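Local coordinates for protein fimbrial subunit CupB6 (Pseudomonas aeruginosa, PDB 5CYL) that forms the adhesive tip of a chaperone-usher pilus and probably helps the bacterium attach to surfaces during biofilm growth, at residues Arg215-Lys220 against Phe241-Ser246; Asp234-Arg239 against Ala318-Ile323; Asn289-Gln294 against Ala312-Ser317. One frame throughout, in Å; residues are numbered along the deposited sequence.

Contact 1 of 3, residues Arg215-Lys220 against Phe241-Ser246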
loop_
_atom_site.group_PDB
_atom_site.type_symbol
_atom_site.label_atom_id
_atom_site.label_comp_id
_atom_site.label_asym_id
_atom_site.label_seq_id
_atom_site.Cartn_x
_atom_site.Cartn_y
_atom_site.Cartn_z
ATOM N N ARG A 215 -10.090 19.218 -16.324
ATOM C CA ARG A 215 -10.453 18.481 -17.534
ATOM C C ARG A 215 -11.934 18.638 -17.869
ATOM O O ARG A 215 -12.772 18.362 -17.032
ATOM C CB ARG A 215 -10.095 16.989 -17.403
ATOM C CG ARG A 215 -10.259 16.236 -18.729
ATOM C CD ARG A 215 -9.581 14.878 -18.766
ATOM N NE ARG A 215 -10.448 13.775 -18.346
ATOM C CZ ARG A 215 -10.488 13.271 -17.115
ATOM N NH1 ARG A 215 -9.734 13.758 -16.135
ATOM N NH2 ARG A 215 -11.298 12.273 -16.857
ATOM N N GLU A 216 -12.247 19.067 -19.084
ATOM C CA GLU A 216 -13.640 19.175 -19.523
ATOM C C GLU A 216 -14.029 18.074 -20.495
ATOM O O GLU A 216 -13.256 17.726 -21.366
ATOM C CB GLU A 216 -13.902 20.500 -20.201
ATOM C CG GLU A 216 -13.977 21.672 -19.241
ATOM C CD GLU A 216 -14.778 22.784 -19.823
ATOM O OE1 GLU A 216 -14.745 22.944 -21.056
ATOM O OE2 GLU A 216 -15.448 23.469 -19.039
ATOM N N ILE A 217 -15.249 17.561 -20.384
ATOM C CA ILE A 217 -15.748 16.574 -21.336
ATOM C C ILE A 217 -17.053 17.083 -21.938
ATOM O O ILE A 217 -17.953 17.489 -21.202
ATOM C CB ILE A 217 -15.984 15.227 -20.637
ATOM C CG1 ILE A 217 -14.678 14.720 -20.013
ATOM C CG2 ILE A 217 -16.561 14.225 -21.632
ATOM C CD1 ILE A 217 -14.750 13.369 -19.320
ATOM N N ASN A 218 -17.184 17.115 -23.262
ATOM C CA ASN A 218 -18.468 17.599 -23.853
ATOM C C ASN A 218 -19.266 16.495 -24.446
ATOM O O ASN A 218 -18.755 15.772 -25.286
ATOM C CB ASN A 218 -18.285 18.671 -24.898
ATOM C CG ASN A 218 -17.518 19.850 -24.360
ATOM O OD1 ASN A 218 -17.905 20.482 -23.379
ATOM N ND2 ASN A 218 -16.378 20.108 -24.956
ATOM N N VAL A 219 -20.513 16.363 -24.031
ATOM C CA VAL A 219 -21.354 15.339 -24.591
ATOM C C VAL A 219 -22.481 16.027 -25.337
ATOM O O VAL A 219 -23.136 16.943 -24.807
ATOM C CB VAL A 219 -21.873 14.405 -23.495
ATOM C CG1 VAL A 219 -22.603 13.211 -24.089
ATOM C CG2 VAL A 219 -20.724 13.946 -22.601
ATOM N N LYS A 220 -22.676 15.613 -26.581
ATOM C CA LYS A 220 -23.718 16.200 -27.412
ATOM C C LYS A 220 -24.936 15.295 -27.394
ATOM O O LYS A 220 -24.905 14.144 -27.835
ATOM C CB LYS A 220 -23.230 16.422 -28.846
ATOM C CG LYS A 220 -22.011 17.336 -28.959
ATOM C CD LYS A 220 -22.050 18.242 -30.195
ATOM C CE LYS A 220 -21.157 19.476 -30.010
ATOM N NZ LYS A 220 -21.499 20.659 -30.862
ATOM N N PHE A 241 -20.444 7.886 -23.192
ATOM C CA PHE A 241 -19.153 8.498 -22.889
ATOM C C PHE A 241 -18.478 7.804 -21.726
ATOM O O PHE A 241 -19.114 7.100 -20.971
ATOM C CB PHE A 241 -19.287 10.004 -22.658
ATOM C CG PHE A 241 -20.122 10.378 -21.485
ATOM C CD1 PHE A 241 -21.483 10.154 -21.478
ATOM C CD2 PHE A 241 -19.538 10.999 -20.391
ATOM C CE1 PHE A 241 -22.248 10.523 -20.376
ATOM C CE2 PHE A 241 -20.287 11.388 -19.289
ATOM C CZ PHE A 241 -21.647 11.150 -19.281
ATOM N N ASP A 242 -17.177 7.995 -21.593
ATOM C CA ASP A 242 -16.399 7.393 -20.517
ATOM C C ASP A 242 -15.595 8.453 -19.789
ATOM O O ASP A 242 -14.998 9.323 -20.420
ATOM C CB ASP A 242 -15.466 6.351 -21.114
ATOM C CG ASP A 242 -14.943 5.404 -20.101
ATOM O OD1 ASP A 242 -14.074 5.746 -19.335
ATOM O OD2 ASP A 242 -15.362 4.277 -20.064
ATOM N N ILE A 243 -15.568 8.378 -18.466
ATOM C CA ILE A 243 -14.689 9.245 -17.671
ATOM C C ILE A 243 -13.567 8.337 -17.223
ATOM O O ILE A 243 -13.810 7.334 -16.571
ATOM C CB ILE A 243 -15.386 9.887 -16.474
ATOM C CG1 ILE A 243 -16.500 10.826 -16.950
ATOM C CG2 ILE A 243 -14.382 10.637 -15.605
ATOM C CD1 ILE A 243 -17.240 11.474 -15.817
ATOM N N SER A 244 -12.344 8.664 -17.612
ATOM C CA SER A 244 -11.213 7.798 -17.331
ATOM C C SER A 244 -9.987 8.455 -16.661
ATOM O O SER A 244 -9.752 9.643 -16.771
ATOM C CB SER A 244 -10.818 7.111 -18.619
ATOM O OG SER A 244 -9.740 6.239 -18.381
ATOM N N LEU A 245 -9.220 7.639 -15.967
ATOM C CA LEU A 245 -7.980 8.050 -15.321
ATOM C C LEU A 245 -6.889 7.130 -15.821
ATOM O O LEU A 245 -7.153 5.944 -16.069
ATOM C CB LEU A 245 -8.078 7.918 -13.800
ATOM C CG LEU A 245 -8.902 8.949 -13.035
ATOM C CD1 LEU A 245 -9.105 8.484 -11.606
ATOM C CD2 LEU A 245 -8.229 10.309 -13.039
ATOM N N SER A 246 -5.670 7.630 -15.979
ATOM C CA SER A 246 -4.583 6.737 -16.451
ATOM C C SER A 246 -3.336 6.888 -15.628
ATOM O O SER A 246 -3.228 7.785 -14.797
ATOM C CB SER A 246 -4.309 6.937 -17.931
ATOM O OG SER A 246 -4.156 8.331 -18.142
#
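R215 opens the contact by reaching across to I243 and S244. CG lies anti to the backbone N (chi1 -171°), and the chain bends at chi3. NH2 ends 3.7 Å from I243 CG2, and the guanidinium meets that methyl obliquely. NH2 also comes to 3.1 Å from S244 O, but the angle is too poor for a hydrogen bond. NE has a long, weak ion pair with E212.

I217 is next. Its CG1 lies anti to the carbonyl carbon, and CD1 stands 3.9 Å from I243 CG1, with the two side chains crossing at a slant. I243 is therefore touched by R215 through CG2 and by I217 through CG1. I243 also touches L316, F340 and F342.

V219 closes the row against F241. Its CG2 sits over one face of the ring, 3.9 Å from the F241 centroid and 15° off the ring normal. This is a CH-pi contact, and the two side chains meet at about a right angle. F241 also touches L316 and A318.

The two strands run nearly antiparallel, at 171°, with axes 9.0 Å apart, and no hydrogen bond joins them. They face each other as two layers of a beta sandwich, which fits the immunoglobulin-like fold of pilin domains. Strand 215-225 takes its backbone bonds from strand 352-361 instead. The chemistry implies cohesion by dispersion and CH-pi contact through the sandwich interior. The charged group, the R215 guanidinium, lies at one end of the row.

Contact 2 of 3, residues Asp234-Arg239 against Ala318-Ile323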
loop_
_atom_site.group_PDB
_atom_site.type_symbol
_atom_site.label_atom_id
_atom_site.label_comp_id
_atom_site.label_asym_id
_atom_site.label_seq_id
_atom_site.Cartn_x
_atom_site.Cartn_y
_atom_site.Cartn_z
ATOM N N ASP A 234 -40.168 9.784 -20.220
ATOM C CA ASP A 234 -39.719 9.315 -21.513
ATOM C C ASP A 234 -38.386 9.940 -21.796
ATOM O O ASP A 234 -38.094 11.006 -21.316
ATOM C CB ASP A 234 -40.727 9.710 -22.587
ATOM C CG ASP A 234 -41.851 8.732 -22.708
ATOM O OD1 ASP A 234 -41.966 7.851 -21.845
ATOM O OD2 ASP A 234 -42.626 8.838 -23.662
ATOM N N THR A 235 -37.559 9.267 -22.564
ATOM C CA THR A 235 -36.210 9.757 -22.722
ATOM C C THR A 235 -35.731 9.724 -24.148
ATOM O O THR A 235 -36.247 8.957 -24.951
ATOM C CB THR A 235 -35.224 8.941 -21.898
ATOM O OG1 THR A 235 -35.347 7.559 -22.249
ATOM C CG2 THR A 235 -35.429 9.114 -20.375
ATOM N N SER A 236 -34.721 10.544 -24.441
ATOM C CA SER A 236 -34.167 10.650 -25.782
ATOM C C SER A 236 -33.244 9.462 -26.048
ATOM O O SER A 236 -33.095 8.625 -25.184
ATOM C CB SER A 236 -33.462 11.987 -25.967
ATOM O OG SER A 236 -32.237 12.086 -25.265
ATOM N N THR A 237 -32.678 9.336 -27.246
ATOM C CA THR A 237 -31.709 8.269 -27.497
ATOM C C THR A 237 -30.411 8.534 -26.713
ATOM O O THR A 237 -29.976 9.705 -26.646
ATOM C CB THR A 237 -31.449 8.153 -28.984
ATOM O OG1 THR A 237 -32.694 7.908 -29.651
ATOM C CG2 THR A 237 -30.507 7.015 -29.254
ATOM N N GLU A 238 -29.877 7.471 -26.071
ATOM C CA GLU A 238 -28.693 7.514 -25.169
ATOM C C GLU A 238 -27.439 7.871 -25.882
ATOM O O GLU A 238 -27.232 7.382 -26.971
ATOM C CB GLU A 238 -28.400 6.159 -24.572
ATOM C CG GLU A 238 -29.116 5.965 -23.276
ATOM C CD GLU A 238 -28.922 4.601 -22.654
ATOM O OE1 GLU A 238 -28.434 3.657 -23.319
ATOM O OE2 GLU A 238 -29.251 4.485 -21.459
ATOM N N ARG A 239 -26.587 8.670 -25.249
ATOM C CA ARG A 239 -25.281 9.012 -25.781
ATOM C C ARG A 239 -24.263 8.413 -24.838
ATOM O O ARG A 239 -24.333 8.593 -23.639
ATOM C CB ARG A 239 -25.118 10.528 -25.873
ATOM C CG ARG A 239 -26.118 11.205 -26.795
ATOM C CD ARG A 239 -25.846 10.850 -28.245
ATOM N NE ARG A 239 -26.860 11.364 -29.164
ATOM C CZ ARG A 239 -27.774 10.606 -29.767
ATOM N NH1 ARG A 239 -27.798 9.293 -29.562
ATOM N NH2 ARG A 239 -28.657 11.157 -30.600
ATOM N N ALA A 318 -25.913 9.020 -21.448
ATOM C CA ALA A 318 -26.771 10.148 -21.080
ATOM C C ALA A 318 -27.921 10.375 -22.064
ATOM O O ALA A 318 -27.800 10.071 -23.246
ATOM C CB ALA A 318 -25.941 11.407 -20.936
ATOM N N ALA A 319 -29.028 10.890 -21.545
ATOM C CA ALA A 319 -30.190 11.204 -22.373
ATOM C C ALA A 319 -31.035 12.271 -21.725
ATOM O O ALA A 319 -30.902 12.558 -20.528
ATOM C CB ALA A 319 -31.025 9.973 -22.663
ATOM N N TYR A 320 -31.862 12.912 -22.538
ATOM C CA TYR A 320 -32.899 13.813 -22.032
ATOM C C TYR A 320 -34.043 13.014 -21.399
ATOM O O TYR A 320 -34.413 11.941 -21.883
ATOM C CB TYR A 320 -33.428 14.658 -23.175
ATOM C CG TYR A 320 -32.471 15.749 -23.549
ATOM C CD1 TYR A 320 -32.128 16.738 -22.616
ATOM C CD2 TYR A 320 -31.908 15.807 -24.807
ATOM C CE1 TYR A 320 -31.248 17.755 -22.933
ATOM C CE2 TYR A 320 -31.004 16.811 -25.142
ATOM C CZ TYR A 320 -30.674 17.776 -24.210
ATOM O OH TYR A 320 -29.814 18.823 -24.538
ATOM N N ILE A 321 -34.605 13.537 -20.325
ATOM C CA ILE A 321 -35.788 12.914 -19.727
ATOM C C ILE A 321 -36.876 13.950 -19.590
ATOM O O ILE A 321 -36.593 15.116 -19.279
ATOM C CB ILE A 321 -35.478 12.292 -18.360
ATOM C CG1 ILE A 321 -36.599 11.338 -17.940
ATOM C CG2 ILE A 321 -35.211 13.383 -17.332
ATOM C CD1 ILE A 321 -36.374 10.636 -16.620
ATOM N N ARG A 322 -38.113 13.557 -19.816
ATOM C CA ARG A 322 -39.201 14.505 -19.642
ATOM C C ARG A 322 -39.743 14.539 -18.220
ATOM O O ARG A 322 -40.274 13.545 -17.719
ATOM C CB ARG A 322 -40.309 14.159 -20.595
ATOM C CG ARG A 322 -41.511 15.064 -20.456
ATOM C CD ARG A 322 -42.738 14.397 -21.017
ATOM N NE ARG A 322 -43.945 15.040 -20.557
ATOM C CZ ARG A 322 -45.130 14.864 -21.116
ATOM N NH1 ARG A 322 -45.273 14.038 -22.157
ATOM N NH2 ARG A 322 -46.177 15.502 -20.620
ATOM N N ILE A 323 -39.645 15.684 -17.573
ATOM C CA ILE A 323 -40.191 15.757 -16.218
ATOM C C ILE A 323 -41.498 16.541 -16.089
ATOM O O ILE A 323 -42.215 16.272 -15.143
ATOM C CB ILE A 323 -39.179 16.248 -15.180
ATOM C CG1 ILE A 323 -38.885 17.709 -15.507
ATOM C CG2 ILE A 323 -37.977 15.300 -15.158
ATOM C CD1 ILE A 323 -37.675 18.342 -14.861
#
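S236 chi1 of 72° sets OG between the backbone N and the carbonyl carbon, where it meets Y320. In I321, CG1 lies anti to the backbone N (chi1 -165°). It comes to 3.5 Å from T235 CG2, and the side chains cross obliquely.

S236 grips Y320 twice. Y320 N donates to S236 OG at 2.9 Å, and S236 N donates to Y320 O, also at 2.9 Å. The serine hydroxyl thus accepts a bond that a strand neighbour would usually accept with its carbonyl. OG also lies against Y320 CB, while the phenol leads away and its OH bonds A334 O. A319 CB fits against S236 O and OG.

Backbone bonds hold both ends. At one end R322 N donates to D234 O at 3.0 Å, nearly along the C=O axis. The R322 side chain turns away, and NH1 bonds F229 O. At the other end R239 and A318 form an antiparallel hydrogen-bonded pair. R239 N to A318 O and A318 N to R239 O both measure 2.7 Å. The pairing slips by one residue between T235 and R239, so two short ladders are separated by loop.

T237 lies in this gap and its side chain turns away. D234-E238 lead into strand 239-245, which starts at R239, and are laid along strand 311-322. The chemistry implies that a side-chain oxygen carries the pairing on where regular strand geometry lapses. The peptide N-H of Y320 is satisfied without a main-chain acceptor from the loop.

Contact 3 of 3, residues Asn289-Gln294 against Ala312-Ser317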
loop_
_atom_site.group_PDB
_atom_site.type_symbol
_atom_site.label_atom_id
_atom_site.label_comp_id
_atom_site.label_asym_id
_atom_site.label_seq_id
_atom_site.Cartn_x
_atom_site.Cartn_y
_atom_site.Cartn_z
ATOM N N ASN A 289 -25.013 4.644 -15.069
ATOM C CA ASN A 289 -23.744 4.000 -14.722
ATOM C C ASN A 289 -23.733 2.612 -15.364
ATOM O O ASN A 289 -24.584 1.778 -15.088
ATOM C CB ASN A 289 -23.576 3.959 -13.194
ATOM C CG ASN A 289 -22.344 3.180 -12.713
ATOM O OD1 ASN A 289 -21.901 2.189 -13.316
ATOM N ND2 ASN A 289 -21.810 3.606 -11.593
ATOM N N GLY A 290 -22.749 2.393 -16.234
ATOM C CA GLY A 290 -22.642 1.157 -17.005
ATOM C C GLY A 290 -22.387 -0.056 -16.141
ATOM O O GLY A 290 -22.904 -1.146 -16.430
ATOM N N LEU A 291 -21.600 0.137 -15.079
ATOM C CA LEU A 291 -21.230 -0.974 -14.185
ATOM C C LEU A 291 -22.419 -1.403 -13.316
ATOM O O LEU A 291 -22.848 -2.554 -13.322
ATOM C CB LEU A 291 -20.050 -0.570 -13.323
ATOM C CG LEU A 291 -18.915 0.125 -14.086
ATOM C CD1 LEU A 291 -17.977 0.756 -13.084
ATOM C CD2 LEU A 291 -18.145 -0.806 -15.001
ATOM N N ASP A 292 -22.983 -0.464 -12.578
ATOM C CA ASP A 292 -24.038 -0.858 -11.654
ATOM C C ASP A 292 -25.395 -0.798 -12.314
ATOM O O ASP A 292 -26.329 -1.374 -11.811
ATOM C CB ASP A 292 -23.971 -0.173 -10.289
ATOM C CG ASP A 292 -24.249 1.283 -10.329
ATOM O OD1 ASP A 292 -24.650 1.781 -11.388
ATOM O OD2 ASP A 292 -24.110 1.976 -9.287
ATOM N N GLN A 293 -25.470 -0.177 -13.486
ATOM C CA GLN A 293 -26.712 -0.117 -14.258
ATOM C C GLN A 293 -27.759 0.801 -13.644
ATOM O O GLN A 293 -28.915 0.682 -13.953
ATOM C CB GLN A 293 -27.280 -1.524 -14.512
ATOM C CG GLN A 293 -26.371 -2.297 -15.442
ATOM C CD GLN A 293 -26.609 -1.949 -16.916
ATOM O OE1 GLN A 293 -27.620 -2.343 -17.480
ATOM N NE2 GLN A 293 -25.684 -1.233 -17.532
ATOM N N GLN A 294 -27.351 1.701 -12.767
ATOM C CA GLN A 294 -28.282 2.577 -12.077
ATOM C C GLN A 294 -27.970 3.984 -12.494
ATOM O O GLN A 294 -26.830 4.282 -12.835
ATOM C CB GLN A 294 -28.162 2.421 -10.561
ATOM C CG GLN A 294 -28.218 0.986 -10.077
ATOM C CD GLN A 294 -29.545 0.349 -10.301
ATOM O OE1 GLN A 294 -30.550 0.924 -9.943
ATOM N NE2 GLN A 294 -29.563 -0.818 -10.935
ATOM N N ALA A 312 -8.300 3.571 -14.823
ATOM C CA ALA A 312 -9.574 3.383 -14.181
ATOM C C ALA A 312 -10.616 4.232 -14.905
ATOM O O ALA A 312 -10.409 5.387 -15.182
ATOM C CB ALA A 312 -9.474 3.783 -12.729
ATOM N N ASP A 313 -11.767 3.645 -15.188
ATOM C CA ASP A 313 -12.818 4.371 -15.897
ATOM C C ASP A 313 -14.221 4.109 -15.348
ATOM O O ASP A 313 -14.481 3.082 -14.739
ATOM C CB ASP A 313 -12.789 4.048 -17.392
ATOM C CG ASP A 313 -13.415 2.720 -17.703
ATOM O OD1 ASP A 313 -12.919 1.686 -17.183
ATOM O OD2 ASP A 313 -14.410 2.710 -18.455
ATOM N N LEU A 314 -15.115 5.058 -15.571
ATOM C CA LEU A 314 -16.529 4.822 -15.350
ATOM C C LEU A 314 -17.268 4.936 -16.680
ATOM O O LEU A 314 -17.268 6.005 -17.298
ATOM C CB LEU A 314 -17.104 5.818 -14.341
ATOM C CG LEU A 314 -18.528 5.532 -13.881
ATOM C CD1 LEU A 314 -18.610 4.207 -13.172
ATOM C CD2 LEU A 314 -19.032 6.650 -12.983
ATOM N N PRO A 315 -17.882 3.848 -17.132
ATOM C CA PRO A 315 -18.676 3.905 -18.357
ATOM C C PRO A 315 -20.019 4.597 -18.113
ATOM O O PRO A 315 -20.685 4.312 -17.124
ATOM C CB PRO A 315 -18.861 2.443 -18.739
ATOM C CG PRO A 315 -18.656 1.673 -17.455
ATOM C CD PRO A 315 -17.599 2.468 -16.719
ATOM N N LEU A 316 -20.398 5.510 -18.997
ATOM C CA LEU A 316 -21.608 6.297 -18.809
ATOM C C LEU A 316 -22.402 6.490 -20.095
ATOM O O LEU A 316 -21.846 6.491 -21.186
ATOM C CB LEU A 316 -21.268 7.665 -18.216
ATOM C CG LEU A 316 -20.642 7.714 -16.827
ATOM C CD1 LEU A 316 -20.028 9.074 -16.547
ATOM C CD2 LEU A 316 -21.654 7.396 -15.745
ATOM N N SER A 317 -23.708 6.658 -19.945
ATOM C CA SER A 317 -24.588 7.032 -21.048
ATOM C C SER A 317 -25.549 8.112 -20.565
ATOM O O SER A 317 -25.955 8.126 -19.412
ATOM C CB SER A 317 -25.346 5.818 -21.596
ATOM O OG SER A 317 -26.443 5.503 -20.774
#
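An Asx motif at the end of strand 283-289 meets strand 311-322 here, with N289 paired to L316 and G290 bonded to P315. N289 OD1 accepts from D292 N at 3.0 Å, and that donor sits above the amide carbonyl plane. L291 N adds a second bond to the same oxygen. Two main-chain N-H groups thus converge on one oxygen, the L291 bond being the weak one.

N289 CG lies anti to the backbone N (chi1 174°). ND2 comes to 3.6 Å from L314 CD1, and the two side chains cross at about a right angle. N289 and L316 are an antiparallel non-hydrogen-bonded pair. Just beyond it, G290 N donates to P315 O at 3.0 Å. This bond is fairly straight at 164°, although the donor lies above the carbonyl plane.

The end of L291 comes near the strand. Its two methyls split the work. CD1 meets L314 CD1 at 3.5 Å, and CD2 meets P315 CG at 3.5 Å. L291 crosses the proline ring at about a right angle. R306 of strand 299-308 lies close by and touches both L291 and P315. L314 also touches I256 and F258 of strand 255-260.

The turn goes on with an Asx turn, in which D292 OD1 accepts from Q294 N at 3.0 Å. Q293 NE2 also bonds back to G290 O. Here the amide and carboxylate oxygens of N289 and D292 accept bonds from main-chain N-H groups. The arrangement is that of consecutive Asx motifs in a connection between beta strands, here within the pilin-type sandwich.

How the contacts relate
Contacts 2 and 3 share strand 311-322, with centres about 16 Å apart. Strand 239-245, used by contact 1, lies beside it in the same sheet. Contact 1 stacks strand 215-220 onto this layer, whereas contacts 2 and 3 pair neighbouring segments along strand 311-322. Contacts 1 and 3 have centres about 12 Å apart and are joined by a probable hydrogen bond, L245 N to A312 O at 2.7 Å. Contacts 1 and 2 are about 19 Å apart between centres and touch where F241 CE1 lies 3.8 Å from A318 CB. E238 OE2 and S317 OG link contacts 2 and 3 weakly. All three probably lie in the same pilin-type domain.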